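Local coordinates for protein cysteine desulfurase (Thermococcus onnurineus, PDB 5B87) that probably catalyses the pyridoxal 5'-phosphate-dependent removal of sulfur from L-cysteine, releasing L-alanine and passing the sulfur to a carrier, at residues 124-129 with 151-156; 346-351 with 389-394. All coordinates share one frame; numbering follows the deposited sequence.

Contact 1 of 2, residues 124-129 with 151-156; sequences GDKIVT and KLEFIE
Segments 124-129 and 151-156 pair as parallel strands, Lys-126 to Thr-129 against Lys-151 to Phe-154, at one end of the seven-stranded mixed sheet of the aminotransferase class-V fold. Their axes approach to 4.7 Å at 25°, and helix 139-148 completes a beta-alpha-beta unit. Five backbone hydrogen bonds alternate in direction, as parallel pairing requires: Asp-125 O accepts from Lys-151 N at 2.8 Å, Ile-127 uses both its N and its O, and the series ends with Ile-155 N to Thr-129 O.

Side chains alternate between the two faces. With Ile-127 and Leu-152, CG2 of the former meets CD1 of the latter at 3.7 Å. Farther along the same face, Thr-129 and Phe-154 lie alongside each other, and the threonine methyl CG2 comes within 3.4 Å of ring atom CD1, obliquely to the ring. That methyl sits between the backbone N and the carbonyl carbon, because OG1 is anti to N (chi1 -164°) and is bonded to Ala-179 O of the adjoining strand. Phe-154 also packs on Leu-272 of the second subunit.

On the face of Lys-126 and Val-128, the lysine crosses Glu-153 at about a right angle, its CE 3.5 Å from OE1. NZ stays 4.3 Å from that OE1, beyond a salt bridge, and is hydrogen-bonded to Lys-171 O instead. Toward the C-terminal ends, Val-128 CG2 meets Ile-155 CG2. The pairing thus rests on main-chain bonds and apolar contacts, while the Lys-126 and Glu-153 charges probably add only a weak attraction.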
# COMPACT_ATOMS: atom_id res chain seq x y z
N GLY B 124 6.54 -5.57 -32.04
CA GLY B 124 7.58 -4.84 -32.75
C GLY B 124 7.89 -3.48 -32.19
O GLY B 124 8.72 -2.78 -32.72
N ASP B 125 7.23 -3.11 -31.12
CA ASP B 125 7.48 -1.82 -30.52
C ASP B 125 8.71 -1.91 -29.65
O ASP B 125 9.18 -2.98 -29.35
CB ASP B 125 6.24 -1.29 -29.81
CG ASP B 125 5.30 -0.60 -30.75
OD1 ASP B 125 5.73 -0.25 -31.85
OD2 ASP B 125 4.14 -0.39 -30.42
N LYS B 126 9.24 -0.77 -29.27
CA LYS B 126 10.46 -0.76 -28.51
C LYS B 126 10.49 0.05 -27.24
O LYS B 126 10.15 1.20 -27.22
CB LYS B 126 11.56 -0.29 -29.41
CG LYS B 126 12.90 -0.19 -28.76
CD LYS B 126 13.53 1.12 -29.12
CE LYS B 126 14.60 0.94 -30.15
NZ LYS B 126 14.81 2.19 -30.88
N ILE B 127 10.93 -0.60 -26.18
CA ILE B 127 11.08 0.00 -24.90
C ILE B 127 12.54 0.11 -24.74
O ILE B 127 13.26 -0.84 -25.01
CB ILE B 127 10.48 -0.87 -23.80
CG1 ILE B 127 8.97 -0.93 -23.96
CG2 ILE B 127 10.72 -0.28 -22.42
CD1 ILE B 127 8.34 -1.95 -23.04
N VAL B 128 13.00 1.29 -24.33
CA VAL B 128 14.38 1.40 -23.90
C VAL B 128 14.55 1.86 -22.43
O VAL B 128 13.87 2.77 -21.94
CB VAL B 128 15.25 2.20 -24.87
CG1 VAL B 128 14.49 2.65 -26.11
CG2 VAL B 128 15.98 3.35 -24.20
N THR B 129 15.50 1.20 -21.78
CA THR B 129 15.87 1.48 -20.42
C THR B 129 17.43 1.54 -20.28
O THR B 129 18.16 1.49 -21.28
CB THR B 129 15.21 0.46 -19.48
OG1 THR B 129 15.30 0.98 -18.15
CG2 THR B 129 15.87 -0.93 -19.53
N LYS B 151 10.57 -5.16 -28.37
CA LYS B 151 12.01 -5.10 -28.19
C LYS B 151 12.33 -4.28 -26.94
O LYS B 151 11.86 -3.16 -26.77
CB LYS B 151 12.70 -4.49 -29.40
CG LYS B 151 12.88 -5.46 -30.58
CD LYS B 151 11.74 -5.40 -31.58
CE LYS B 151 11.82 -4.15 -32.45
NZ LYS B 151 13.07 -4.08 -33.26
N LEU B 152 13.16 -4.85 -26.07
CA LEU B 152 13.66 -4.16 -24.92
C LEU B 152 15.15 -3.98 -25.14
O LEU B 152 15.91 -4.95 -25.09
CB LEU B 152 13.33 -4.95 -23.67
CG LEU B 152 13.83 -4.38 -22.35
CD1 LEU B 152 13.32 -2.96 -22.17
CD2 LEU B 152 13.40 -5.29 -21.21
N GLU B 153 15.54 -2.74 -25.38
CA GLU B 153 16.93 -2.35 -25.63
C GLU B 153 17.51 -1.45 -24.52
O GLU B 153 16.87 -0.59 -23.97
CB GLU B 153 17.04 -1.68 -27.00
CG GLU B 153 16.84 -2.70 -28.13
CD GLU B 153 16.76 -2.09 -29.53
OE1 GLU B 153 17.46 -1.08 -29.79
OE2 GLU B 153 16.01 -2.65 -30.38
N PHE B 154 18.76 -1.69 -24.20
CA PHE B 154 19.41 -1.03 -23.12
C PHE B 154 20.38 -0.06 -23.67
O PHE B 154 21.23 -0.46 -24.47
CB PHE B 154 20.13 -2.05 -22.28
CG PHE B 154 19.21 -3.11 -21.79
CD1 PHE B 154 18.46 -2.89 -20.64
CD2 PHE B 154 19.03 -4.28 -22.52
CE1 PHE B 154 17.60 -3.86 -20.18
CE2 PHE B 154 18.15 -5.24 -22.09
CZ PHE B 154 17.43 -5.02 -20.91
N ILE B 155 20.30 1.20 -23.26
CA ILE B 155 21.25 2.17 -23.71
C ILE B 155 22.56 1.73 -23.09
O ILE B 155 22.57 1.08 -22.08
CB ILE B 155 20.86 3.66 -23.47
CG1 ILE B 155 21.77 4.39 -22.51
CG2 ILE B 155 19.42 3.88 -23.09
CD1 ILE B 155 22.84 5.16 -23.22
N GLU B 156 23.65 2.09 -23.74
CA GLU B 156 24.98 1.73 -23.30
C GLU B 156 25.63 2.65 -22.28
O GLU B 156 25.37 3.82 -22.26
CB GLU B 156 25.89 1.74 -24.50
CG GLU B 156 26.27 0.39 -25.03
CD GLU B 156 27.00 0.52 -26.33
OE1 GLU B 156 26.54 -0.06 -27.33
OE2 GLU B 156 28.00 1.23 -26.37

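Contact 2 of 2, residues 346-351 with 389-394. With ALA (alanine), chain F.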
# COMPACT_ATOMS: atom_id res chain seq x y z
N VAL B 346 25.73 7.50 -2.07
CA VAL B 346 25.86 6.08 -1.97
C VAL B 346 27.26 5.68 -2.43
O VAL B 346 27.71 6.08 -3.46
CB VAL B 346 24.69 5.30 -2.66
CG1 VAL B 346 23.86 6.18 -3.54
CG2 VAL B 346 25.12 4.10 -3.43
N VAL B 347 27.94 4.92 -1.61
CA VAL B 347 29.25 4.45 -1.97
C VAL B 347 29.33 2.95 -1.82
O VAL B 347 29.40 2.45 -0.74
CB VAL B 347 30.46 5.24 -1.37
CG1 VAL B 347 30.10 6.61 -0.88
CG2 VAL B 347 31.22 4.47 -0.33
N SER B 348 29.30 2.27 -2.93
CA SER B 348 29.43 0.85 -2.94
C SER B 348 30.92 0.58 -3.00
O SER B 348 31.63 1.24 -3.68
CB SER B 348 28.76 0.28 -4.17
OG SER B 348 27.46 -0.08 -3.90
N PHE B 349 31.38 -0.41 -2.26
CA PHE B 349 32.79 -0.76 -2.22
C PHE B 349 32.95 -2.26 -1.94
O PHE B 349 31.95 -2.97 -1.71
CB PHE B 349 33.56 0.10 -1.19
CG PHE B 349 33.14 -0.12 0.22
CD1 PHE B 349 32.08 0.63 0.79
CD2 PHE B 349 33.79 -1.06 1.00
CE1 PHE B 349 31.69 0.40 2.12
CE2 PHE B 349 33.39 -1.29 2.31
CZ PHE B 349 32.37 -0.56 2.87
N ASN B 350 34.19 -2.75 -2.03
CA ASN B 350 34.54 -4.15 -1.73
C ASN B 350 35.91 -4.15 -1.10
O ASN B 350 36.73 -3.34 -1.49
CB ASN B 350 34.62 -5.01 -2.99
CG ASN B 350 33.32 -5.75 -3.31
OD1 ASN B 350 32.71 -6.40 -2.45
ND2 ASN B 350 32.91 -5.66 -4.56
N VAL B 351 36.15 -5.12 -0.24
CA VAL B 351 37.44 -5.34 0.37
C VAL B 351 37.97 -6.62 -0.26
O VAL B 351 37.50 -7.69 0.03
CB VAL B 351 37.36 -5.58 1.85
CG1 VAL B 351 38.74 -5.86 2.39
CG2 VAL B 351 36.76 -4.39 2.51
N THR B 389 28.56 -6.10 -3.48
CA THR B 389 29.39 -5.05 -2.96
C THR B 389 28.85 -4.77 -1.60
O THR B 389 27.82 -5.26 -1.26
CB THR B 389 29.26 -3.75 -3.74
OG1 THR B 389 27.94 -3.26 -3.63
CG2 THR B 389 29.54 -3.98 -5.15
N VAL B 390 29.55 -3.97 -0.83
CA VAL B 390 29.06 -3.56 0.44
C VAL B 390 28.71 -2.09 0.16
O VAL B 390 29.38 -1.42 -0.59
CB VAL B 390 29.98 -3.85 1.64
CG1 VAL B 390 31.34 -4.36 1.24
CG2 VAL B 390 30.02 -2.73 2.63
N ARG B 391 27.64 -1.63 0.75
CA ARG B 391 27.16 -0.31 0.47
C ARG B 391 26.82 0.55 1.66
O ARG B 391 26.06 0.19 2.50
CB ARG B 391 25.94 -0.46 -0.42
CG ARG B 391 25.35 0.77 -1.01
CD ARG B 391 24.00 0.46 -1.59
NE ARG B 391 23.02 0.22 -0.57
CZ ARG B 391 21.77 -0.14 -0.79
NH1 ARG B 391 21.35 -0.30 -2.01
NH2 ARG B 391 20.96 -0.33 0.20
N ALA B 392 27.41 1.73 1.67
CA ALA B 392 27.16 2.70 2.68
C ALA B 392 26.40 3.78 1.99
O ALA B 392 26.78 4.21 0.96
CB ALA B 392 28.44 3.25 3.24
N SER B 393 25.30 4.21 2.58
CA SER B 393 24.49 5.24 2.02
C SER B 393 24.13 6.23 3.10
O SER B 393 23.97 5.88 4.22
CB SER B 393 23.26 4.70 1.31
OG SER B 393 22.59 3.78 2.06
N PHE B 394 24.05 7.47 2.71
CA PHE B 394 23.80 8.53 3.63
C PHE B 394 22.56 9.35 3.46
O PHE B 394 21.87 9.30 2.49
CB PHE B 394 24.93 9.55 3.52
CG PHE B 394 26.30 8.98 3.50
CD1 PHE B 394 26.86 8.44 4.62
CD2 PHE B 394 27.03 9.01 2.35
CE1 PHE B 394 28.12 7.92 4.59
CE2 PHE B 394 28.30 8.50 2.32
CZ PHE B 394 28.84 7.95 3.43
N ALA F . 15.94 -0.08 -3.40
CA ALA F . 16.36 -0.45 -2.01
C ALA F . 17.80 -0.98 -1.83
O ALA F . 18.25 -1.25 -0.75
CB ALA F . 15.38 -1.41 -1.27
OXT ALA F . 18.44 -1.10 -2.70
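The Phe-349 ring lies against Val-390, the apolar centre of the pairing between segments 346-351 and 389-394. Val-390 CG1 makes a CH-pi contact over one face, 4.3 Å from the ring centroid and 27° off its normal, while CG2 reaches the far rim at CZ. Phe-349 CG stands between its backbone N and carbonyl carbon (chi1 65°), which swings the ring across toward the valine. Ala-392 CB approaches the ring edge near CE1, and Val-347 CG1 meets Phe-394 CE2 at 4.1 Å. Helix 309-329 packs on this side through Leu-327 and Thr-323.

The strands are antiparallel, their axes 4.5 Å apart at 158°, and form one end of the four-stranded mixed sheet of this class-V aminotransferase fold, with 389-393 inside and 346-349 outermost. Val-347 and Ala-392 form one hydrogen-bonded pair, and Phe-349 and Val-390 another, closed by Val-390 N to Phe-349 O at 2.7 Å.

The other face carries Val-346, Ser-348, Arg-391 and Ser-393. Ser-348 OG, bonded to Ala-186 O, lies 3.7 Å from Arg-391 CG. With CG anti to N and one bend at chi3, Arg-391 carries its guanidinium to the bound alanine, whose carboxylate sits at the guanidinium edge; NH1 bonds OXT at 3.1 Å and NH2 bonds O at 3.0 Å. Alanine being the expected product, this is consistent with Arg-391 holding the substrate carboxylate. Asp-41 pairs with NH2, and Asn-185 O accepts from NH1. Replacing Arg-391 by a leucine would probably leave that carboxylate without its twofold grip and Asp-41 without its salt-bridge mate. Asn-185 ND2 also bonds the alanine.

Overall arrangement
Contact 1 closes before contact 2 opens along the chain, and each lies at an edge of its own sheet, contact 1 in the larger and contact 2 in the smaller. Their centres are 29 Å apart and their nearest atoms about 17 Å, so they do not touch. Contact 2 reaches the active site directly, the Arg-391 side chain lying about 6 Å from the bound pyridoxal phosphate. Contact 1 lies farther back, with the Thr-129 side chain about 10 Å from the cofactor, and the chain leading on from strand 126-129 brings in His-134, a cofactor-binding residue. Residues from one sheet and from the loop after a strand of the other thus come together round one active site.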